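Long-range contacts in D-ribose pyranase (Bacillus subtilis, PDB 1OGD), which probably catalyses the interconversion of the beta-pyranose and beta-furanose forms of D-ribose, binding the sugar as a homodecamer made of two pentamers: residues V67-E72 / I93-H98; A75-N80 / P119-I124. All coordinates share one frame; numbering follows the deposited sequence.

Contact 1: residues V67-E72 / I93-H98; sequences VIAAAE and IEYLSH. With RIP (beta-D-ribopyranose), chain G.
The two parallel strands of a beta-alpha-beta crossover run side by side here and end at the ribose pocket, a clear case of a site built at strand ends. The ladder alternates regularly. Glu94 N gives Val67 O a nearly straight bond of 2.9 Å, Ala69 N reaches Glu94 O at 3.0 Å, and Leu96 N returns to Ala69 O at 3.1 Å. The last rung is distorted, with Ala71 N 2.6 Å from Leu96 O and well above the carbonyl plane. Ile68 CG2, anti to its backbone N, crosses Leu96 CD1 obliquely at 4.0 Å. Just past the strands, the Glu72 chain bends at chi2 (77°), and Glu72 OE1 accepts a hydrogen bond from His98 N, 3.2 Å away, the donor standing above the carboxylate plane. His98 begins helix 98-104, so the positive end of the helix dipole would probably favour the ionised form of the carboxylate. Replacing Glu72 with an alanine here would remove this acceptor and would probably let the His98 backbone shift. His98 CG is anti to its backbone N (chi1 -174°), and the ring's NE2 shares a 2.8 Å hydrogen bond with O1 of the ribopyranose. Strand 92-96 is outermost within the chain, strand 64-70 has strand 123-127 on its other side, and Leu104 of helix 98-104 packs on Ile68 and Leu96.

Contact 2: residues A75-N80 / P119-I124; sequences ASNQEN and PYANCI. With RIP (beta-D-ribopyranose), chain G.
The Tyr120 ring carries the sugar on one face: C4 of the ribopyranose lies over its centre, 4.2 Å above the plane, and the His98 ring packs edge-to-face with it. Ser76 approaches obliquely, its CB 3.9 Å from Tyr120 CD1, and that CB touches Pro119 CB at 4.0 Å. The second flat group, the Asn77 amide, works through both ends. Asn77 ND2 donates to Pro119 O (2.8 Å, 158°); the acceptor lies close to the amide plane, while the donor stands above the carbonyl plane. The same ND2 also bonds Thr118 OG1. At the other end, Asn77 OD1 takes a 2.7 Å bond from Asn80 ND2 and a weak capping bond from Asn80 N, so the amide is held against rotation. Asn77 is thus the N-cap of helix 78-87, at its junction with helix 72-76. Beyond Pro119 the backbone takes left-handed helical angles at Tyr120 (phi 53°, psi 34°), whose N makes a weak 2.7 Å hydrogen bond to the sugar's O3. An inverse gamma turn centred on Ala121 follows, with a weak 3.0 Å bond from Asn122 N to Tyr120 O. This is a substrate-binding loop leading into strand 123-127, fastened from behind by a helix cap.

How the contacts relate
With centres about 9 Å apart, the contacts build adjoining walls of one ribose site. Their segments alternate along the chain: 67-72, 75-80, 93-98, 119-124. Strand 64-70 leads into helix 72-76, and helix 78-87 leads to strand 92-96, so contact 2 draws on the helices that connect the strands of contact 1. Strands 64-70 and 123-127 are neighbours in the mixed sheet, with a probable 2.8 Å hydrogen bond between Ile68 O and Ile124 N. Nearer the sugar, Glu72 CB packs against Tyr120 CD2 at 3.7 Å. Asp28 of the same chain and His20 of a second subunit also hydrogen-bond the sugar, so the site is shared between subunits, consistent with a need for the assembled decamer.

Contact 1: residues V67-E72 / I93-H98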
ATOM      1  N   VAL A  67     -21.753  29.109   3.665  1.00 34.69           N
ATOM      2  CA  VAL A  67     -21.352  28.915   2.279  1.00 35.16           C
ATOM      3  C   VAL A  67     -20.268  29.933   1.957  1.00 36.92           C
ATOM      4  O   VAL A  67     -20.306  31.065   2.444  1.00 37.78           O
ATOM      5  CB  VAL A  67     -22.535  29.129   1.313  1.00 36.25           C
ATOM      6  CG1 VAL A  67     -22.121  28.766  -0.103  1.00 35.13           C
ATOM      7  CG2 VAL A  67     -23.732  28.289   1.754  1.00 35.17           C
ATOM      8  N   ILE A  68     -19.299  29.529   1.143  1.00 36.24           N
ATOM      9  CA  ILE A  68     -18.206  30.416   0.766  1.00 35.55           C
ATOM     10  C   ILE A  68     -18.020  30.377  -0.742  1.00 35.45           C
ATOM     11  O   ILE A  68     -17.891  29.306  -1.333  1.00 35.13           O
ATOM     12  CB  ILE A  68     -16.888  29.996   1.455  1.00 35.49           C
ATOM     13  CG1 ILE A  68     -17.091  29.955   2.968  1.00 34.99           C
ATOM     14  CG2 ILE A  68     -15.776  30.976   1.108  1.00 34.66           C
ATOM     15  CD1 ILE A  68     -15.909  29.411   3.736  1.00 36.10           C
ATOM     16  N   ALA A  69     -18.029  31.551  -1.362  1.00 35.35           N
ATOM     17  CA  ALA A  69     -17.850  31.662  -2.805  1.00 35.30           C
ATOM     18  C   ALA A  69     -16.885  32.807  -3.088  1.00 35.17           C
ATOM     19  O   ALA A  69     -16.547  33.574  -2.191  1.00 35.43           O
ATOM     20  CB  ALA A  69     -19.192  31.920  -3.482  1.00 33.85           C
ATOM     21  N   ALA A  70     -16.431  32.916  -4.329  1.00 36.36           N
ATOM     22  CA  ALA A  70     -15.512  33.986  -4.697  1.00 37.58           C
ATOM     23  C   ALA A  70     -16.318  35.218  -5.101  1.00 38.55           C
ATOM     24  O   ALA A  70     -17.327  35.104  -5.798  1.00 37.93           O
ATOM     25  CB  ALA A  70     -14.616  33.540  -5.852  1.00 36.25           C
ATOM     26  N   ALA A  71     -15.873  36.389  -4.656  1.00 39.96           N
ATOM     27  CA  ALA A  71     -16.556  37.640  -4.977  1.00 42.60           C
ATOM     28  C   ALA A  71     -16.768  37.755  -6.486  1.00 43.66           C
ATOM     29  O   ALA A  71     -17.824  38.193  -6.947  1.00 44.70           O
ATOM     30  CB  ALA A  71     -15.738  38.826  -4.469  1.00 41.53           C
ATOM     31  N   GLU A  72     -15.758  37.343  -7.245  1.00 44.39           N
ATOM     32  CA  GLU A  72     -15.804  37.392  -8.700  1.00 45.17           C
ATOM     33  C   GLU A  72     -17.076  36.813  -9.304  1.00 46.17           C
ATOM     34  O   GLU A  72     -17.476  37.206 -10.404  1.00 47.35           O
ATOM     35  CB  GLU A  72     -14.602  36.654  -9.300  1.00 45.59           C
ATOM     36  CG  GLU A  72     -13.253  37.318  -9.075  1.00 45.83           C
ATOM     37  CD  GLU A  72     -12.710  37.115  -7.678  1.00 47.19           C
ATOM     38  OE1 GLU A  72     -11.558  37.532  -7.432  1.00 48.61           O
ATOM     39  OE2 GLU A  72     -13.422  36.541  -6.826  1.00 46.98           O
ATOM     40  N   ILE A  93     -23.557  33.523   3.954  1.00 54.68           N
ATOM     41  CA  ILE A  93     -22.787  33.470   2.720  1.00 53.25           C
ATOM     42  C   ILE A  93     -21.630  34.459   2.769  1.00 52.73           C
ATOM     43  O   ILE A  93     -21.834  35.668   2.858  1.00 53.97           O
ATOM     44  CB  ILE A  93     -23.668  33.784   1.500  1.00 52.63           C
ATOM     45  CG1 ILE A  93     -24.800  32.761   1.411  1.00 52.68           C
ATOM     46  CG2 ILE A  93     -22.836  33.747   0.229  1.00 52.63           C
ATOM     47  CD1 ILE A  93     -25.740  32.985   0.247  1.00 53.08           C
ATOM     48  N   GLU A  94     -20.412  33.931   2.712  1.00 51.26           N
ATOM     49  CA  GLU A  94     -19.214  34.755   2.754  1.00 49.77           C
ATOM     50  C   GLU A  94     -18.498  34.760   1.401  1.00 48.93           C
ATOM     51  O   GLU A  94     -18.369  33.720   0.749  1.00 46.73           O
ATOM     52  CB  GLU A  94     -18.280  34.240   3.852  1.00 49.89           C
ATOM     53  CG  GLU A  94     -16.940  34.943   3.920  1.00 54.39           C
ATOM     54  CD  GLU A  94     -16.067  34.423   5.049  1.00 56.31           C
ATOM     55  OE1 GLU A  94     -15.934  33.189   5.178  1.00 58.52           O
ATOM     56  OE2 GLU A  94     -15.506  35.245   5.804  1.00 58.18           O
ATOM     57  N   TYR A  95     -18.048  35.940   0.979  1.00 47.69           N
ATOM     58  CA  TYR A  95     -17.341  36.087  -0.286  1.00 46.13           C
ATOM     59  C   TYR A  95     -15.887  36.461  -0.066  1.00 46.72           C
ATOM     60  O   TYR A  95     -15.568  37.282   0.793  1.00 47.53           O
ATOM     61  CB  TYR A  95     -17.995  37.157  -1.160  1.00 45.17           C
ATOM     62  CG  TYR A  95     -19.368  36.786  -1.649  1.00 43.70           C
ATOM     63  CD1 TYR A  95     -20.494  37.010  -0.860  1.00 43.51           C
ATOM     64  CD2 TYR A  95     -19.541  36.188  -2.891  1.00 42.91           C
ATOM     65  CE1 TYR A  95     -21.763  36.645  -1.302  1.00 43.80           C
ATOM     66  CE2 TYR A  95     -20.800  35.816  -3.342  1.00 43.42           C
ATOM     67  CZ  TYR A  95     -21.907  36.047  -2.543  1.00 43.69           C
ATOM     68  OH  TYR A  95     -23.154  35.675  -2.989  1.00 44.32           O
ATOM     69  N   LEU A  96     -15.009  35.850  -0.852  1.00 45.68           N
ATOM     70  CA  LEU A  96     -13.580  36.108  -0.765  1.00 44.85           C
ATOM     71  C   LEU A  96     -13.058  36.225  -2.182  1.00 43.16           C
ATOM     72  O   LEU A  96     -13.763  35.905  -3.135  1.00 42.88           O
ATOM     73  CB  LEU A  96     -12.868  34.946  -0.072  1.00 46.48           C
ATOM     74  CG  LEU A  96     -13.374  34.504   1.298  1.00 47.34           C
ATOM     75  CD1 LEU A  96     -12.602  33.271   1.731  1.00 48.95           C
ATOM     76  CD2 LEU A  96     -13.200  35.627   2.304  1.00 49.66           C
ATOM     77  N   SER A  97     -11.824  36.687  -2.325  1.00 42.59           N
ATOM     78  CA  SER A  97     -11.234  36.793  -3.648  1.00 42.91           C
ATOM     79  C   SER A  97     -11.024  35.353  -4.098  1.00 41.69           C
ATOM     80  O   SER A  97     -10.922  34.451  -3.266  1.00 40.53           O
ATOM     81  CB  SER A  97      -9.891  37.525  -3.579  1.00 43.80           C
ATOM     82  OG  SER A  97      -8.958  36.808  -2.789  1.00 46.78           O
ATOM     83  N   HIS A  98     -10.971  35.133  -5.405  1.00 41.23           N
ATOM     84  CA  HIS A  98     -10.775  33.788  -5.929  1.00 40.35           C
ATOM     85  C   HIS A  98      -9.487  33.161  -5.401  1.00 40.24           C
ATOM     86  O   HIS A  98      -9.422  31.951  -5.185  1.00 40.96           O
ATOM     87  CB  HIS A  98     -10.742  33.813  -7.455  1.00 38.71           C
ATOM     88  CG  HIS A  98     -10.693  32.452  -8.074  1.00 39.00           C
ATOM     89  ND1 HIS A  98     -11.733  31.552  -7.973  1.00 38.32           N
ATOM     90  CD2 HIS A  98      -9.726  31.832  -8.789  1.00 37.98           C
ATOM     91  CE1 HIS A  98     -11.407  30.436  -8.602  1.00 38.72           C
ATOM     92  NE2 HIS A  98     -10.194  30.580  -9.106  1.00 38.61           N
TER
HETATM   93  C1  RIP G1134     -10.615  28.231 -12.416  1.00 39.76           C
HETATM   94  C2  RIP G1134     -12.108  28.071 -12.281  1.00 37.21           C
HETATM   95  C3  RIP G1134     -12.757  29.441 -12.164  1.00 39.24           C
HETATM   96  C4  RIP G1134     -12.391  30.398 -13.293  1.00 39.61           C
HETATM   97  C5  RIP G1134     -10.870  30.486 -13.346  1.00 40.55           C
HETATM   98  O1  RIP G1134     -10.033  28.684 -11.211  1.00 41.81           O
HETATM   99  O2  RIP G1134     -12.570  27.380 -13.423  1.00 35.15           O
HETATM  100  O3  RIP G1134     -14.151  29.314 -12.063  1.00 38.13           O
HETATM  101  O4  RIP G1134     -12.854  29.919 -14.541  1.00 40.64           O
HETATM  102  O5  RIP G1134     -10.242  29.189 -13.442  1.00 39.91           O

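Contact 2: residues A75-N80 / P119-I124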
ATOM      1  N   ALA A  75     -19.920  39.300 -10.320  1.00 53.26           N
ATOM      2  CA  ALA A  75     -19.740  40.078 -11.538  1.00 54.53           C
ATOM      3  C   ALA A  75     -19.724  39.236 -12.807  1.00 55.62           C
ATOM      4  O   ALA A  75     -20.373  39.579 -13.795  1.00 56.58           O
ATOM      5  CB  ALA A  75     -18.454  40.888 -11.444  1.00 54.26           C
ATOM      6  N   SER A  76     -18.988  38.131 -12.775  1.00 56.43           N
ATOM      7  CA  SER A  76     -18.860  37.263 -13.939  1.00 56.20           C
ATOM      8  C   SER A  76     -19.941  36.201 -14.103  1.00 55.95           C
ATOM      9  O   SER A  76     -20.143  35.690 -15.203  1.00 56.45           O
ATOM     10  CB  SER A  76     -17.493  36.578 -13.912  1.00 56.63           C
ATOM     11  OG  SER A  76     -16.458  37.528 -13.749  1.00 58.97           O
ATOM     12  N   ASN A  77     -20.636  35.863 -13.024  1.00 55.90           N
ATOM     13  CA  ASN A  77     -21.664  34.831 -13.104  1.00 56.73           C
ATOM     14  C   ASN A  77     -22.866  35.202 -12.244  1.00 57.44           C
ATOM     15  O   ASN A  77     -23.173  34.519 -11.264  1.00 57.45           O
ATOM     16  CB  ASN A  77     -21.084  33.496 -12.632  1.00 56.90           C
ATOM     17  CG  ASN A  77     -21.702  32.312 -13.335  1.00 57.11           C
ATOM     18  OD1 ASN A  77     -22.923  32.207 -13.445  1.00 57.59           O
ATOM     19  ND2 ASN A  77     -20.857  31.403 -13.811  1.00 57.54           N
ATOM     20  N   GLN A  78     -23.550  36.275 -12.626  1.00 57.83           N
ATOM     21  CA  GLN A  78     -24.702  36.769 -11.882  1.00 58.25           C
ATOM     22  C   GLN A  78     -25.834  35.763 -11.680  1.00 56.94           C
ATOM     23  O   GLN A  78     -26.456  35.732 -10.619  1.00 55.92           O
ATOM     24  CB  GLN A  78     -25.251  38.031 -12.555  1.00 61.06           C
ATOM     25  CG  GLN A  78     -26.290  38.772 -11.723  1.00 65.33           C
ATOM     26  CD  GLN A  78     -25.791  39.107 -10.323  1.00 67.52           C
ATOM     27  OE1 GLN A  78     -24.746  39.739 -10.157  1.00 68.54           O
ATOM     28  NE2 GLN A  78     -26.542  38.686  -9.309  1.00 68.45           N
ATOM     29  N   GLU A  79     -26.105  34.939 -12.686  1.00 56.03           N
ATOM     30  CA  GLU A  79     -27.180  33.965 -12.566  1.00 56.12           C
ATOM     31  C   GLU A  79     -26.919  32.957 -11.446  1.00 54.99           C
ATOM     32  O   GLU A  79     -27.770  32.751 -10.581  1.00 55.33           O
ATOM     33  CB  GLU A  79     -27.384  33.223 -13.888  1.00 58.48           C
ATOM     34  CG  GLU A  79     -28.628  32.349 -13.898  1.00 63.54           C
ATOM     35  CD  GLU A  79     -28.762  31.524 -15.163  1.00 67.05           C
ATOM     36  OE1 GLU A  79     -27.890  30.662 -15.409  1.00 69.15           O
ATOM     37  OE2 GLU A  79     -29.741  31.738 -15.912  1.00 69.57           O
ATOM     38  N   ASN A  80     -25.745  32.331 -11.458  1.00 52.21           N
ATOM     39  CA  ASN A  80     -25.411  31.356 -10.427  1.00 49.76           C
ATOM     40  C   ASN A  80     -25.169  32.019  -9.078  1.00 49.14           C
ATOM     41  O   ASN A  80     -25.284  31.379  -8.033  1.00 49.01           O
ATOM     42  CB  ASN A  80     -24.188  30.540 -10.844  1.00 48.90           C
ATOM     43  CG  ASN A  80     -24.499  29.562 -11.953  1.00 47.69           C
ATOM     44  OD1 ASN A  80     -25.348  28.686 -11.800  1.00 48.78           O
ATOM     45  ND2 ASN A  80     -23.816  29.707 -13.080  1.00 47.90           N
ATOM     46  N   PRO A 119     -17.710  30.820 -15.598  1.00 35.84           N
ATOM     47  CA  PRO A 119     -16.770  31.461 -14.674  1.00 35.37           C
ATOM     48  C   PRO A 119     -17.149  31.505 -13.197  1.00 35.48           C
ATOM     49  O   PRO A 119     -18.250  31.919 -12.829  1.00 33.96           O
ATOM     50  CB  PRO A 119     -16.622  32.867 -15.253  1.00 35.73           C
ATOM     51  CG  PRO A 119     -16.814  32.648 -16.707  1.00 35.70           C
ATOM     52  CD  PRO A 119     -17.994  31.713 -16.736  1.00 36.35           C
ATOM     53  N   TYR A 120     -16.200  31.088 -12.363  1.00 34.03           N
ATOM     54  CA  TYR A 120     -16.333  31.088 -10.911  1.00 32.87           C
ATOM     55  C   TYR A 120     -17.560  30.405 -10.315  1.00 31.06           C
ATOM     56  O   TYR A 120     -18.082  30.832  -9.282  1.00 30.89           O
ATOM     57  CB  TYR A 120     -16.233  32.524 -10.395  1.00 35.80           C
ATOM     58  CG  TYR A 120     -15.038  33.264 -10.957  1.00 37.76           C
ATOM     59  CD1 TYR A 120     -15.128  33.957 -12.165  1.00 38.52           C
ATOM     60  CD2 TYR A 120     -13.803  33.228 -10.305  1.00 38.30           C
ATOM     61  CE1 TYR A 120     -14.014  34.595 -12.711  1.00 39.46           C
ATOM     62  CE2 TYR A 120     -12.686  33.859 -10.842  1.00 38.11           C
ATOM     63  CZ  TYR A 120     -12.799  34.540 -12.045  1.00 39.82           C
ATOM     64  OH  TYR A 120     -11.694  35.163 -12.580  1.00 41.58           O
ATOM     65  N   ALA A 121     -18.018  29.342 -10.963  1.00 27.83           N
ATOM     66  CA  ALA A 121     -19.157  28.597 -10.454  1.00 28.51           C
ATOM     67  C   ALA A 121     -18.608  27.560  -9.474  1.00 27.55           C
ATOM     68  O   ALA A 121     -18.622  26.365  -9.760  1.00 25.93           O
ATOM     69  CB  ALA A 121     -19.893  27.907 -11.594  1.00 26.25           C
ATOM     70  N   ASN A 122     -18.104  28.036  -8.335  1.00 28.51           N
ATOM     71  CA  ASN A 122     -17.552  27.171  -7.294  1.00 28.86           C
ATOM     72  C   ASN A 122     -17.994  27.662  -5.922  1.00 29.47           C
ATOM     73  O   ASN A 122     -18.178  28.858  -5.712  1.00 31.02           O
ATOM     74  CB  ASN A 122     -16.013  27.182  -7.285  1.00 28.32           C
ATOM     75  CG  ASN A 122     -15.403  27.028  -8.662  1.00 30.26           C
ATOM     76  OD1 ASN A 122     -14.954  28.008  -9.260  1.00 32.25           O
ATOM     77  ND2 ASN A 122     -15.375  25.803  -9.172  1.00 28.72           N
ATOM     78  N   CYS A 123     -18.157  26.744  -4.981  1.00 29.49           N
ATOM     79  CA  CYS A 123     -18.510  27.142  -3.628  1.00 30.44           C
ATOM     80  C   CYS A 123     -18.113  26.074  -2.624  1.00 28.86           C
ATOM     81  O   CYS A 123     -18.027  24.891  -2.954  1.00 29.59           O
ATOM     82  CB  CYS A 123     -20.008  27.438  -3.504  1.00 29.88           C
ATOM     83  SG  CYS A 123     -21.064  25.994  -3.519  1.00 32.07           S
ATOM     84  N   ILE A 124     -17.859  26.514  -1.401  1.00 29.07           N
ATOM     85  CA  ILE A 124     -17.495  25.625  -0.315  1.00 30.13           C
ATOM     86  C   ILE A 124     -18.672  25.567   0.649  1.00 31.22           C
ATOM     87  O   ILE A 124     -19.195  26.608   1.065  1.00 30.83           O
ATOM     88  CB  ILE A 124     -16.262  26.154   0.452  1.00 30.13           C
ATOM     89  CG1 ILE A 124     -15.007  25.993  -0.408  1.00 31.16           C
ATOM     90  CG2 ILE A 124     -16.114  25.421   1.782  1.00 30.20           C
ATOM     91  CD1 ILE A 124     -13.765  26.629   0.201  1.00 32.49           C
TER
HETATM   92  C1  RIP G1134     -10.615  28.231 -12.416  1.00 39.76           C
HETATM   93  C2  RIP G1134     -12.108  28.071 -12.281  1.00 37.21           C
HETATM   94  C3  RIP G1134     -12.757  29.441 -12.164  1.00 39.24           C
HETATM   95  C4  RIP G1134     -12.391  30.398 -13.293  1.00 39.61           C
HETATM   96  C5  RIP G1134     -10.870  30.486 -13.346  1.00 40.55           C
HETATM   97  O1  RIP G1134     -10.033  28.684 -11.211  1.00 41.81           O
HETATM   98  O2  RIP G1134     -12.570  27.380 -13.423  1.00 35.15           O
HETATM   99  O3  RIP G1134     -14.151  29.314 -12.063  1.00 38.13           O
HETATM  100  O4  RIP G1134     -12.854  29.919 -14.541  1.00 40.64           O
HETATM  101  O5  RIP G1134     -10.242  29.189 -13.442  1.00 39.91           O